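Protein-tyrosine-phosphatase (Shewanella sp., PDB 2Z72) removes phosphate from protein phosphotyrosine as a cold-active enzyme, probably by calcineurin-like chemistry at its pair of bound zinc ions. Local coordinates at residues Ile168-Ile173 with Asn178-Ala183; Trp190-Asn195 with Ala230-Ser235; Gly259-Thr264 with Val300-Ser305; Ala268-Ile273 with Gly294-Lys299. All coordinates share one frame; numbering follows the deposited sequence. Where two conformers were deposited one is given.

Interaction 1: residues Ile168-Ile173 with Asn178-Ala183; sequences IATTLI and NKLYSA. Unlike the reference sequence in segment 178-183: S182 (reference Gly).
The backbone bond from I173 N to A169 O, 2.9 Å long, joins A169 and I173 in the C-terminal part of helix 166-172 and so sets both residues on the side where L180 arrives. The motif is a helix end with the following loop folded back on it: the chain leaves I173, turns, and 178-183 returns with the L180 side chain pointing at the helix. No hydrogen bond joins the two segments, and the contact is made by methyl groups. L180 acts as a fork. The L180 and T170 side chains cross at about a right angle, and L180 CD1 meets T170 CG2 at 3.7 Å. A169 CB is a little farther from L180 CD1, at 4.0 Å. L180 CD2, the other branch, lies against I173, 3.8 Å from I173 CG2. In T170, OG1 sits between the backbone N and the carbonyl carbon (chi1 55°), where weak bonds to Y166 O and D167 O lie within reach of its proton, and CG2 is left to face the leucine. Y12 of strand 8-14 also touches A169, I173 and L180, which closes the buried cluster from the N-terminal strands. An alanine in place of L180 lacks CG and both methyls, and A169, T170 and I173 would probably be left facing a gap between helix and loop. The I173 side chain lies against the leucine along more than one branch, I173 CD1 being 4.0 Å from L180 CD2.

Interaction 2: residues Trp190-Asn195 with Ala230-Ser235; sequences WLRSKN and ANVDAS
R192 and D233 meet almost flat: the guanidinium and carboxylate planes are only 8° apart, although the side chains as a whole cross at about a right angle. The arginine offers its NE/NH1 edge, one nitrogen to each oxygen. R192 NE donates to D233 OD2 at 2.9 Å and R192 NH1 to D233 OD1 at 2.8 Å, both nearly straight (175° and 177°) and both in the guanidinium plane. Each oxygen receives its N-H on the syn lone pair, the side of its sister oxygen, so this is a side-on, two-pronged salt bridge in the D233 conformer described. The arginine chain runs extended from CG to NE, which carries the charged end from helix 186-192 to the aspartate. D233 stands within a type I beta turn, N231 to A234, that overlaps the end of helix 221-231 and is closed by A234 N to N231 O at 2.9 Å; the salt bridge therefore ties the end of one helix to the turn leaving another. V232 lies beside the bridge, its CG1 4.2 Å from R192 CG, while L155 of helix 149-156 touches both residues. The remaining arginine nitrogen, NH2, is hydrogen-bonded to Y181 O and G188 O, so partners beyond the aspartate also help to fix the rotation of the guanidinium.

Interaction 3: residues Gly259-Thr264 with Val300-Ser305; sequences GYFSET and VIAVDS
The short 3-10 segment 259-261 passes beside strand 300-302 with Y260 CA 7.6 Å from V300 CA and F261 CA 9.2 Å from A302 CA, a spacing bridged by side chains. Strand alternation points V300 and A302 toward the 3-10 segment, while I301 points away and packs on L316 of the other sheet, as befits the layered sheets of a calcineurin-like metallophosphoesterase. V300 CG2, anti to its carbonyl carbon, makes an off-centre CH-pi contact with Y260: it lies 4.3 Å from the ring centroid, 29° off the normal, and comes nearest to Y260 CD2 at 3.8 Å. F261 works differently. It presents an edge, and A302 CB lies in the plane of the ring, 3.8 Å from F261 CE2. Both rings also touch V284 of neighbouring strand 281-284, and the F261 side chain is about 10 Å from a bound zinc ion. The one polar group of these four side chains, Y260 OH, bonds to I210 N beyond the contact. No hydrogen bond crosses between the segments, so the fit here rests on the shapes of rings and methyls, with the tyrosine ring additionally anchored at its far end.

Interaction 4: residues Ala268-Ile273 with Gly294-Lys299; sequences AELDTI and GLFHNK
This is a mixed contact, an apolar touch beside a salt bridge, where helix 267-277 packs against the turn joining strands 293-295 and 300-302 at the edge of the six-stranded sheet. L270 supplies the apolar half. Its CG is anti to the backbone N (chi1 -176°), and L270 CD2 reaches into the angle between two residues of the turn, 3.5 Å from K299 CB and 3.6 Å from F296 CB; the start of the F296 ring lies close to the same methyl. Next along the helix, D271 receives K299, which in the conformer described runs extended beyond CG and places NZ 2.8 Å from D271 OD1, on the syn lone pair of that oxygen. The partners belong to a beta hairpin: F296 to K299 form a type I' turn, closed by K299 N to F296 O at 3.1 Å, with H297 and N298 in left-handed helical conformation at its corners. Both F296 and K299 thereby face the helix. A water completes a small ring on the polar side, donating to D271 OD2 at 2.8 Å and accepting from K299 NZ at 2.9 Å, so each carboxylate oxygen is linked to the same ammonium. An alanine in place of D271 has no carboxylate, and K299 NZ would probably keep only E267 as charge partner, with the bridging water losing an anchor. E267, at the start of the helix, forms a salt bridge with K299 NZ and also receives H297 ND1. On the same sheet-facing side of the helix, L270 also touches Y260 and F265.

Overall arrangement
Interactions 1 and 3 are buried and apolar; interaction 2 is partly buried and dominated by a salt bridge, interaction 4 partly buried and divided between a leucine contact and a salt bridge. Interactions 3 and 4 lie together, centres 10 Å apart: they share the 293-295/300-302 hairpin, with a probable hydrogen bond between L295 N and V300 O, and L270 meets V300 CG2, so strand and helix form one continuous packing. Interactions 1 and 2 are 17 Å apart between centres and are joined through R192, which reaches from interaction 2 to the loop of interaction 1. The two pairs are well separated; interactions 1 and 4, with centres 42 Å apart, lie on opposite sides of the chain's centre.

Interaction 1: residues Ile168-Ile173 with Asn178-Ala183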
loop_
_atom_site.group_PDB
_atom_site.type_symbol
_atom_site.label_atom_id
_atom_site.label_comp_id
_atom_site.label_asym_id
_atom_site.label_seq_id
_atom_site.Cartn_x
_atom_site.Cartn_y
_atom_site.Cartn_z
ATOM N N ILE A 168 18.187 12.099 -9.022
ATOM C CA ILE A 168 19.405 12.252 -8.253
ATOM C C ILE A 168 19.853 10.896 -7.744
ATOM O O ILE A 168 20.989 10.427 -7.939
ATOM C CB ILE A 168 19.260 13.304 -7.118
ATOM C CG1 ILE A 168 18.917 14.714 -7.606
ATOM C CG2 ILE A 168 20.536 13.318 -6.265
ATOM C CD1 ILE A 168 19.991 15.269 -8.517
ATOM N N ALA A 169 18.944 10.149 -7.092
ATOM C CA ALA A 169 19.287 8.838 -6.555
ATOM C C ALA A 169 19.695 7.899 -7.670
ATOM O O ALA A 169 20.683 7.161 -7.510
ATOM C CB ALA A 169 18.105 8.286 -5.782
ATOM N N THR A 170 18.975 7.863 -8.783
ATOM C CA THR A 170 19.347 6.909 -9.830
ATOM C C THR A 170 20.692 7.239 -10.447
ATOM O O THR A 170 21.446 6.341 -10.808
ATOM C CB THR A 170 18.251 6.757 -10.903
ATOM O OG1 THR A 170 17.908 8.038 -11.449
ATOM C CG2 THR A 170 17.000 6.178 -10.293
ATOM N N THR A 171 21.014 8.520 -10.559
ATOM C CA THR A 171 22.357 8.915 -11.091
ATOM C C THR A 171 23.411 8.556 -10.077
ATOM O O THR A 171 24.422 7.907 -10.411
ATOM C CB THR A 171 22.359 10.401 -11.436
ATOM O OG1 THR A 171 21.449 10.626 -12.520
ATOM C CG2 THR A 171 23.749 10.784 -11.989
ATOM N N LEU A 172 23.267 8.960 -8.820
ATOM C CA LEU A 172 24.336 8.783 -7.829
ATOM C C LEU A 172 24.567 7.349 -7.427
ATOM O O LEU A 172 25.702 6.951 -7.233
ATOM C CB LEU A 172 24.058 9.643 -6.599
ATOM C CG LEU A 172 24.145 11.146 -6.835
ATOM C CD1 LEU A 172 23.763 11.885 -5.576
ATOM C CD2 LEU A 172 25.567 11.572 -7.273
ATOM N N ILE A 173 23.499 6.582 -7.370
ATOM C CA ILE A 173 23.597 5.140 -7.067
ATOM C C ILE A 173 23.813 4.324 -8.322
ATOM O O ILE A 173 24.053 3.080 -8.322
ATOM C CB ILE A 173 22.385 4.688 -6.237
ATOM C CG1 ILE A 173 22.259 5.505 -4.963
ATOM C CG2 ILE A 173 22.407 3.226 -5.851
ATOM C CD1 ILE A 173 20.938 5.417 -4.232
ATOM N N ASN A 178 13.747 1.226 -10.870
ATOM C CA ASN A 178 13.266 -0.127 -10.527
ATOM C C ASN A 178 14.307 -0.910 -9.768
ATOM O O ASN A 178 13.944 -1.763 -8.924
ATOM C CB ASN A 178 12.807 -0.823 -11.796
ATOM C CG ASN A 178 13.830 -0.910 -12.880
ATOM O OD1 ASN A 178 14.256 0.172 -13.342
ATOM N ND2 ASN A 178 14.228 -2.075 -13.343
ATOM N N LYS A 179 15.564 -0.711 -10.045
ATOM C CA LYS A 179 16.645 -1.447 -9.362
ATOM C C LYS A 179 16.976 -0.857 -8.019
ATOM O O LYS A 179 17.753 -1.413 -7.228
ATOM C CB LYS A 179 17.828 -1.554 -10.294
ATOM C CG LYS A 179 17.567 -2.412 -11.484
ATOM C CD LYS A 179 17.357 -3.870 -11.090
ATOM C CE LYS A 179 17.324 -4.713 -12.384
ATOM N NZ LYS A 179 16.649 -6.013 -12.108
ATOM N N LEU A 180 16.414 0.288 -7.646
ATOM C CA LEU A 180 16.488 0.772 -6.286
ATOM C C LEU A 180 15.504 0.066 -5.382
ATOM O O LEU A 180 15.569 0.248 -4.170
ATOM C CB LEU A 180 16.277 2.290 -6.260
ATOM C CG LEU A 180 17.315 3.140 -6.983
ATOM C CD1 LEU A 180 16.956 4.619 -6.920
ATOM C CD2 LEU A 180 18.692 2.931 -6.345
ATOM N N TYR A 181 14.651 -0.747 -5.956
ATOM C CA TYR A 181 13.605 -1.509 -5.226
ATOM C C TYR A 181 13.560 -2.955 -5.674
ATOM O O TYR A 181 12.522 -3.619 -5.585
ATOM C CB TYR A 181 12.202 -0.845 -5.408
ATOM C CG TYR A 181 12.243 0.584 -4.866
ATOM C CD1 TYR A 181 12.183 0.803 -3.494
ATOM C CD2 TYR A 181 12.406 1.688 -5.661
ATOM C CE1 TYR A 181 12.256 2.082 -2.957
ATOM C CE2 TYR A 181 12.486 2.947 -5.171
ATOM C CZ TYR A 181 12.400 3.160 -3.818
ATOM O OH TYR A 181 12.458 4.438 -3.318
ATOM N N SER A 182 14.687 -3.457 -6.171
ATOM C CA SER A 182 14.781 -4.841 -6.657
ATOM C C SER A 182 14.841 -5.834 -5.515
ATOM O O SER A 182 14.851 -5.494 -4.320
ATOM C CB SER A 182 16.001 -4.912 -7.580
ATOM O OG SER A 182 17.154 -4.710 -6.777
ATOM N N ALA A 183 14.909 -7.119 -5.887
ATOM C CA ALA A 183 14.942 -8.177 -4.883
ATOM C C ALA A 183 16.178 -8.207 -4.023
ATOM O O ALA A 183 16.232 -8.931 -3.013
ATOM C CB ALA A 183 14.776 -9.515 -5.581
#

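Interaction 2: residues Trp190-Asn195 with Ala230-Ser235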
loop_
_atom_site.group_PDB
_atom_site.type_symbol
_atom_site.label_atom_id
_atom_site.label_comp_id
_atom_site.label_asym_id
_atom_site.label_seq_id
_atom_site.Cartn_x
_atom_site.Cartn_y
_atom_site.Cartn_z
ATOM N N TRP A 190 10.707 -6.798 1.158
ATOM C CA TRP A 190 9.494 -6.560 1.925
ATOM C C TRP A 190 8.293 -6.481 1.016
ATOM O O TRP A 190 7.257 -7.174 1.227
ATOM C CB TRP A 190 9.677 -5.315 2.710
ATOM C CG TRP A 190 8.566 -4.775 3.532
ATOM C CD1 TRP A 190 7.899 -5.298 4.591
ATOM C CD2 TRP A 190 8.018 -3.449 3.371
ATOM N NE1 TRP A 190 6.964 -4.431 5.096
ATOM C CE2 TRP A 190 7.031 -3.293 4.353
ATOM C CE3 TRP A 190 8.265 -2.424 2.490
ATOM C CZ2 TRP A 190 6.282 -2.116 4.489
ATOM C CZ3 TRP A 190 7.536 -1.252 2.621
ATOM C CH2 TRP A 190 6.567 -1.107 3.602
ATOM N N LEU A 191 8.332 -5.689 -0.050
ATOM C CA LEU A 191 7.210 -5.558 -0.963
ATOM C C LEU A 191 6.883 -6.876 -1.627
ATOM O O LEU A 191 5.710 -7.184 -1.833
ATOM C CB LEU A 191 7.498 -4.500 -2.018
ATOM C CG LEU A 191 7.576 -3.059 -1.502
ATOM C CD1 LEU A 191 8.116 -2.159 -2.594
ATOM C CD2 LEU A 191 6.209 -2.560 -1.008
ATOM N N ARG A 192 7.882 -7.678 -2.003
ATOM C CA ARG A 192 7.668 -8.948 -2.677
ATOM C C ARG A 192 7.034 -10.015 -1.781
ATOM O O ARG A 192 6.655 -11.055 -2.272
ATOM C CB ARG A 192 8.963 -9.425 -3.314
ATOM C CG ARG A 192 9.266 -8.665 -4.618
ATOM C CD ARG A 192 10.687 -8.931 -5.077
ATOM N NE ARG A 192 11.005 -8.254 -6.311
ATOM C CZ ARG A 192 11.353 -6.976 -6.411
ATOM N NH1 ARG A 192 11.629 -6.481 -7.613
ATOM N NH2 ARG A 192 11.423 -6.224 -5.353
ATOM N N SER A 193 6.910 -9.740 -0.476
ATOM C CA SER A 193 6.210 -10.601 0.442
ATOM C C SER A 193 4.704 -10.306 0.523
ATOM O O SER A 193 3.963 -11.072 1.117
ATOM C CB SER A 193 6.810 -10.622 1.825
ATOM O OG SER A 193 6.498 -9.428 2.517
ATOM N N LYS A 194 4.293 -9.160 -0.028
ATOM C CA LYS A 194 2.945 -8.662 0.209
ATOM C C LYS A 194 1.894 -9.305 -0.677
ATOM O O LYS A 194 2.157 -9.833 -1.746
ATOM C CB LYS A 194 2.958 -7.126 0.078
ATOM C CG LYS A 194 3.855 -6.440 1.098
ATOM C CD LYS A 194 3.587 -6.817 2.549
ATOM C CE LYS A 194 4.458 -6.129 3.553
ATOM N NZ LYS A 194 4.194 -6.681 4.919
ATOM N N ASN A 195 0.670 -9.267 -0.133
ATOM C CA ASN A 195 -0.535 -9.645 -0.853
ATOM C C ASN A 195 -0.996 -8.494 -1.727
ATOM O O ASN A 195 -0.594 -7.334 -1.596
ATOM C CB ASN A 195 -1.634 -10.053 0.124
ATOM C CG ASN A 195 -1.302 -11.342 0.842
ATOM O OD1 ASN A 195 -0.977 -12.328 0.174
ATOM N ND2 ASN A 195 -1.337 -11.367 2.156
ATOM N N ALA A 230 5.148 -14.037 -7.641
ATOM C CA ALA A 230 6.073 -14.756 -8.496
ATOM C C ALA A 230 6.385 -14.049 -9.786
ATOM O O ALA A 230 7.403 -14.373 -10.421
ATOM C CB ALA A 230 5.531 -16.174 -8.793
ATOM N N ASN A 231 5.559 -13.108 -10.182
ATOM C CA ASN A 231 5.679 -12.540 -11.528
ATOM C C ASN A 231 5.793 -11.067 -11.540
ATOM O O ASN A 231 5.843 -10.495 -12.644
ATOM C CB ASN A 231 4.487 -12.981 -12.420
ATOM C CG ASN A 231 4.547 -14.486 -12.613
ATOM O OD1 ASN A 231 3.822 -15.289 -11.926
ATOM N ND2 ASN A 231 5.427 -14.891 -13.503
ATOM N N VAL A 232 5.891 -10.373 -10.402
ATOM C CA VAL A 232 6.080 -8.919 -10.477
ATOM C C VAL A 232 7.390 -8.553 -11.177
ATOM O O VAL A 232 7.457 -7.466 -11.751
ATOM C CB VAL A 232 5.892 -8.328 -9.065
ATOM C CG1 VAL A 232 7.025 -8.730 -8.118
ATOM C CG2 VAL A 232 5.757 -6.826 -9.069
ATOM N N ASP A 233 8.324 -9.487 -11.244
ATOM C CA ASP A 233 9.615 -9.343 -11.922
ATOM C C ASP A 233 9.643 -9.992 -13.295
ATOM O O ASP A 233 10.714 -10.132 -13.927
ATOM C CB ASP A 233 10.731 -9.977 -11.061
ATOM C CG ASP A 233 10.956 -9.287 -9.757
ATOM O OD1 ASP A 233 11.398 -8.121 -9.813
ATOM O OD2 ASP A 233 10.737 -9.851 -8.681
ATOM N N ALA A 234 8.497 -10.421 -13.804
ATOM C CA ALA A 234 8.481 -10.951 -15.169
ATOM C C ALA A 234 8.595 -9.782 -16.144
ATOM O O ALA A 234 8.276 -8.612 -15.903
ATOM C CB ALA A 234 7.251 -11.812 -15.456
ATOM N N SER A 235 9.088 -10.114 -17.365
ATOM C CA SER A 235 9.017 -9.115 -18.428
ATOM C C SER A 235 7.591 -8.789 -18.831
ATOM O O SER A 235 6.716 -9.604 -18.710
ATOM C CB SER A 235 9.768 -9.583 -19.690
ATOM O OG SER A 235 9.092 -10.694 -20.272
#

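Interaction 3: residues Gly259-Thr264 with Val300-Ser305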
loop_
_atom_site.group_PDB
_atom_site.type_symbol
_atom_site.label_atom_id
_atom_site.label_comp_id
_atom_site.label_asym_id
_atom_site.label_seq_id
_atom_site.Cartn_x
_atom_site.Cartn_y
_atom_site.Cartn_z
ATOM N N GLY A 259 -14.093 -0.333 -12.961
ATOM C CA GLY A 259 -15.482 -0.549 -13.316
ATOM C C GLY A 259 -16.425 -0.091 -12.227
ATOM O O GLY A 259 -17.576 0.304 -12.524
ATOM N N TYR A 260 -16.065 -0.181 -10.931
ATOM C CA TYR A 260 -17.014 0.211 -9.865
ATOM C C TYR A 260 -17.359 1.707 -9.947
ATOM O O TYR A 260 -18.374 2.117 -9.407
ATOM C CB TYR A 260 -16.495 -0.108 -8.468
ATOM C CG TYR A 260 -16.179 -1.555 -8.230
ATOM C CD1 TYR A 260 -16.757 -2.571 -9.007
ATOM C CD2 TYR A 260 -15.332 -1.942 -7.229
ATOM C CE1 TYR A 260 -16.451 -3.911 -8.756
ATOM C CE2 TYR A 260 -15.044 -3.267 -6.980
ATOM C CZ TYR A 260 -15.588 -4.258 -7.741
ATOM O OH TYR A 260 -15.259 -5.562 -7.477
ATOM N N PHE A 261 -16.531 2.480 -10.642
ATOM C CA PHE A 261 -16.689 3.917 -10.802
ATOM C C PHE A 261 -17.257 4.331 -12.124
ATOM O O PHE A 261 -17.382 5.528 -12.423
ATOM C CB PHE A 261 -15.326 4.595 -10.541
ATOM C CG PHE A 261 -14.824 4.305 -9.156
ATOM C CD1 PHE A 261 -13.947 3.240 -8.943
ATOM C CD2 PHE A 261 -15.240 5.057 -8.092
ATOM C CE1 PHE A 261 -13.559 2.964 -7.651
ATOM C CE2 PHE A 261 -14.807 4.789 -6.838
ATOM C CZ PHE A 261 -13.961 3.727 -6.599
ATOM N N SER A 262 -17.604 3.374 -12.945
ATOM C CA SER A 262 -18.239 3.554 -14.221
ATOM C C SER A 262 -19.716 3.868 -14.026
ATOM O O SER A 262 -20.406 3.256 -13.227
ATOM C CB SER A 262 -18.052 2.337 -15.134
ATOM O OG SER A 262 -18.790 2.484 -16.337
ATOM N N GLU A 263 -20.213 4.865 -14.760
ATOM C CA GLU A 263 -21.597 5.214 -14.640
ATOM C C GLU A 263 -22.537 4.108 -15.153
ATOM O O GLU A 263 -23.730 4.168 -14.868
ATOM C CB GLU A 263 -21.974 6.471 -15.469
ATOM C CG GLU A 263 -22.247 7.687 -14.640
ATOM C CD GLU A 263 -22.898 8.897 -15.283
ATOM O OE1 GLU A 263 -23.944 9.300 -14.727
ATOM O OE2 GLU A 263 -22.315 9.389 -16.244
ATOM N N THR A 264 -22.091 3.113 -15.873
ATOM C CA THR A 264 -22.944 2.016 -16.299
ATOM C C THR A 264 -22.899 0.761 -15.466
ATOM O O THR A 264 -23.686 -0.160 -15.667
ATOM C CB THR A 264 -22.549 1.565 -17.727
ATOM O OG1 THR A 264 -21.162 1.333 -17.854
ATOM C CG2 THR A 264 -22.899 2.742 -18.625
ATOM N N VAL A 300 -19.659 -0.740 -2.034
ATOM C CA VAL A 300 -18.283 -0.388 -2.382
ATOM C C VAL A 300 -17.926 0.828 -1.534
ATOM O O VAL A 300 -18.682 1.802 -1.493
ATOM C CB VAL A 300 -18.097 -0.061 -3.876
ATOM C CG1 VAL A 300 -16.727 0.581 -4.130
ATOM C CG2 VAL A 300 -18.217 -1.283 -4.776
ATOM N N ILE A 301 -16.766 0.767 -0.895
ATOM C CA ILE A 301 -16.240 1.967 -0.232
ATOM C C ILE A 301 -14.939 2.328 -0.920
ATOM O O ILE A 301 -14.021 1.548 -0.990
ATOM C CB ILE A 301 -16.025 1.828 1.273
ATOM C CG1 ILE A 301 -17.206 1.148 1.996
ATOM C CG2 ILE A 301 -15.730 3.195 1.870
ATOM C CD1 ILE A 301 -18.491 1.946 2.014
ATOM N N ALA A 302 -14.934 3.600 -1.412
ATOM C CA ALA A 302 -13.772 4.174 -2.073
ATOM C C ALA A 302 -12.899 4.829 -1.029
ATOM O O ALA A 302 -13.337 5.712 -0.280
ATOM C CB ALA A 302 -14.243 5.221 -3.089
ATOM N N VAL A 303 -11.639 4.396 -0.932
ATOM C CA VAL A 303 -10.715 4.921 0.060
ATOM C C VAL A 303 -9.473 5.565 -0.567
ATOM O O VAL A 303 -8.541 5.851 0.183
ATOM C CB VAL A 303 -10.346 3.852 1.113
ATOM C CG1 VAL A 303 -11.599 3.389 1.868
ATOM C CG2 VAL A 303 -9.607 2.659 0.533
ATOM N N ASP A 304 -9.513 5.858 -1.846
ATOM C CA ASP A 304 -8.565 6.830 -2.396
ATOM C C ASP A 304 -9.223 8.182 -2.190
ATOM O O ASP A 304 -10.159 8.513 -2.934
ATOM C CB ASP A 304 -8.203 6.537 -3.822
ATOM C CG ASP A 304 -7.233 7.555 -4.425
ATOM O OD1 ASP A 304 -6.778 7.284 -5.547
ATOM O OD2 ASP A 304 -6.961 8.588 -3.748
ATOM N N SER A 305 -8.774 8.913 -1.203
ATOM C CA SER A 305 -9.302 10.212 -0.852
ATOM C C SER A 305 -8.477 11.367 -1.341
ATOM O O SER A 305 -8.503 12.459 -0.773
ATOM C CB SER A 305 -9.411 10.234 0.664
ATOM O OG SER A 305 -8.100 10.113 1.105
#

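Interaction 4: residues Ala268-Ile273 with Gly294-Lys299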
loop_
_atom_site.group_PDB
_atom_site.type_symbol
_atom_site.label_atom_id
_atom_site.label_comp_id
_atom_site.label_asym_id
_atom_site.label_seq_id
_atom_site.Cartn_x
_atom_site.Cartn_y
_atom_site.Cartn_z
ATOM N N ALA A 268 -26.726 -4.592 -9.402
ATOM C CA ALA A 268 -26.980 -6.039 -9.634
ATOM C C ALA A 268 -25.723 -6.844 -9.931
ATOM O O ALA A 268 -25.422 -7.916 -9.462
ATOM C CB ALA A 268 -27.997 -6.204 -10.745
ATOM N N GLU A 269 -24.850 -6.310 -10.729
ATOM C CA GLU A 269 -23.588 -6.871 -11.182
ATOM C C GLU A 269 -22.671 -6.907 -9.954
ATOM O O GLU A 269 -22.049 -7.940 -9.684
ATOM C CB GLU A 269 -22.876 -6.083 -12.290
ATOM C CG GLU A 269 -21.733 -6.776 -12.979
ATOM C CD GLU A 269 -20.746 -6.471 -14.035
ATOM O OE1 GLU A 269 -21.020 -5.505 -14.789
ATOM O OE2 GLU A 269 -19.695 -7.225 -14.091
ATOM N N LEU A 270 -22.684 -5.813 -9.189
ATOM C CA LEU A 270 -21.910 -5.841 -7.937
ATOM C C LEU A 270 -22.356 -6.959 -7.001
ATOM O O LEU A 270 -21.499 -7.641 -6.409
ATOM C CB LEU A 270 -22.025 -4.467 -7.270
ATOM C CG LEU A 270 -21.233 -4.265 -6.013
ATOM C CD1 LEU A 270 -19.722 -4.406 -6.265
ATOM C CD2 LEU A 270 -21.524 -2.877 -5.490
ATOM N N ASP A 271 -23.662 -7.145 -6.899
ATOM C CA ASP A 271 -24.169 -8.185 -6.029
ATOM C C ASP A 271 -23.619 -9.532 -6.416
ATOM O O ASP A 271 -23.331 -10.349 -5.541
ATOM C CB ASP A 271 -25.708 -8.240 -6.054
ATOM C CG ASP A 271 -26.330 -7.053 -5.368
ATOM O OD1 ASP A 271 -25.693 -6.460 -4.474
ATOM O OD2 ASP A 271 -27.524 -6.797 -5.711
ATOM N N THR A 272 -23.448 -9.746 -7.702
ATOM C CA THR A 272 -22.905 -11.068 -8.084
ATOM C C THR A 272 -21.453 -11.211 -7.636
ATOM O O THR A 272 -21.045 -12.331 -7.273
ATOM C CB THR A 272 -22.998 -11.256 -9.605
ATOM O OG1 THR A 272 -24.353 -11.236 -10.031
ATOM C CG2 THR A 272 -22.466 -12.611 -10.016
ATOM N N ILE A 273 -20.716 -10.141 -7.621
ATOM C CA ILE A 273 -19.335 -10.229 -7.117
ATOM C C ILE A 273 -19.284 -10.387 -5.625
ATOM O O ILE A 273 -18.550 -11.211 -5.074
ATOM C CB ILE A 273 -18.566 -9.009 -7.664
ATOM C CG1 ILE A 273 -18.509 -9.090 -9.193
ATOM C CG2 ILE A 273 -17.239 -8.892 -6.943
ATOM C CD1 ILE A 273 -18.264 -7.772 -9.896
ATOM N N GLY A 294 -19.041 5.962 0.113
ATOM C CA GLY A 294 -19.668 4.738 -0.351
ATOM C C GLY A 294 -20.451 4.889 -1.634
ATOM O O GLY A 294 -20.995 5.983 -1.906
ATOM N N LEU A 295 -20.463 3.790 -2.394
ATOM C CA LEU A 295 -21.278 3.655 -3.613
ATOM C C LEU A 295 -22.138 2.406 -3.486
ATOM O O LEU A 295 -21.840 1.447 -2.751
ATOM C CB LEU A 295 -20.350 3.537 -4.832
ATOM C CG LEU A 295 -19.514 4.795 -5.140
ATOM C CD1 LEU A 295 -18.665 4.451 -6.323
ATOM C CD2 LEU A 295 -20.417 5.950 -5.478
ATOM N N PHE A 296 -23.243 2.412 -4.211
ATOM C CA PHE A 296 -24.120 1.223 -4.298
ATOM C C PHE A 296 -24.584 0.790 -2.919
ATOM O O PHE A 296 -24.385 -0.320 -2.479
ATOM C CB PHE A 296 -23.453 0.082 -5.034
ATOM C CG PHE A 296 -22.964 0.478 -6.404
ATOM C CD1 PHE A 296 -21.619 0.621 -6.657
ATOM C CD2 PHE A 296 -23.858 0.729 -7.410
ATOM C CE1 PHE A 296 -21.183 0.975 -7.916
ATOM C CE2 PHE A 296 -23.452 1.099 -8.690
ATOM C CZ PHE A 296 -22.086 1.256 -8.933
ATOM N N HIS A 297 -25.259 1.714 -2.200
ATOM C CA HIS A 297 -25.763 1.409 -0.874
ATOM C C HIS A 297 -24.617 0.905 0.003
ATOM O O HIS A 297 -24.755 -0.053 0.780
ATOM C CB HIS A 297 -26.960 0.462 -1.018
ATOM C CG HIS A 297 -28.124 0.992 -1.817
ATOM N ND1 HIS A 297 -28.244 0.756 -3.157
ATOM C CD2 HIS A 297 -29.125 1.795 -1.469
ATOM C CE1 HIS A 297 -29.342 1.361 -3.624
ATOM N NE2 HIS A 297 -29.894 1.999 -2.616
ATOM N N ASN A 298 -23.468 1.563 -0.096
ATOM C CA ASN A 298 -22.240 1.306 0.636
ATOM C C ASN A 298 -21.708 -0.129 0.515
ATOM O O ASN A 298 -20.918 -0.574 1.344
ATOM C CB ASN A 298 -22.490 1.598 2.087
ATOM C CG ASN A 298 -22.623 3.055 2.425
ATOM O OD1 ASN A 298 -21.890 3.860 1.907
ATOM N ND2 ASN A 298 -23.568 3.384 3.292
ATOM N N LYS A 299 -22.025 -0.763 -0.586
ATOM C CA LYS A 299 -21.420 -2.044 -0.956
ATOM C C LYS A 299 -19.985 -1.901 -1.472
ATOM O O LYS A 299 -19.217 -2.849 -1.342
ATOM C CB LYS A 299 -22.292 -2.715 -2.041
ATOM C CG LYS A 299 -23.648 -3.100 -1.471
ATOM C CD LYS A 299 -24.563 -3.655 -2.536
ATOM C CE LYS A 299 -25.958 -3.850 -2.006
ATOM N NZ LYS A 299 -26.904 -4.331 -3.065
HETATM O O HOH W 1 -29.204 -6.057 -3.624
#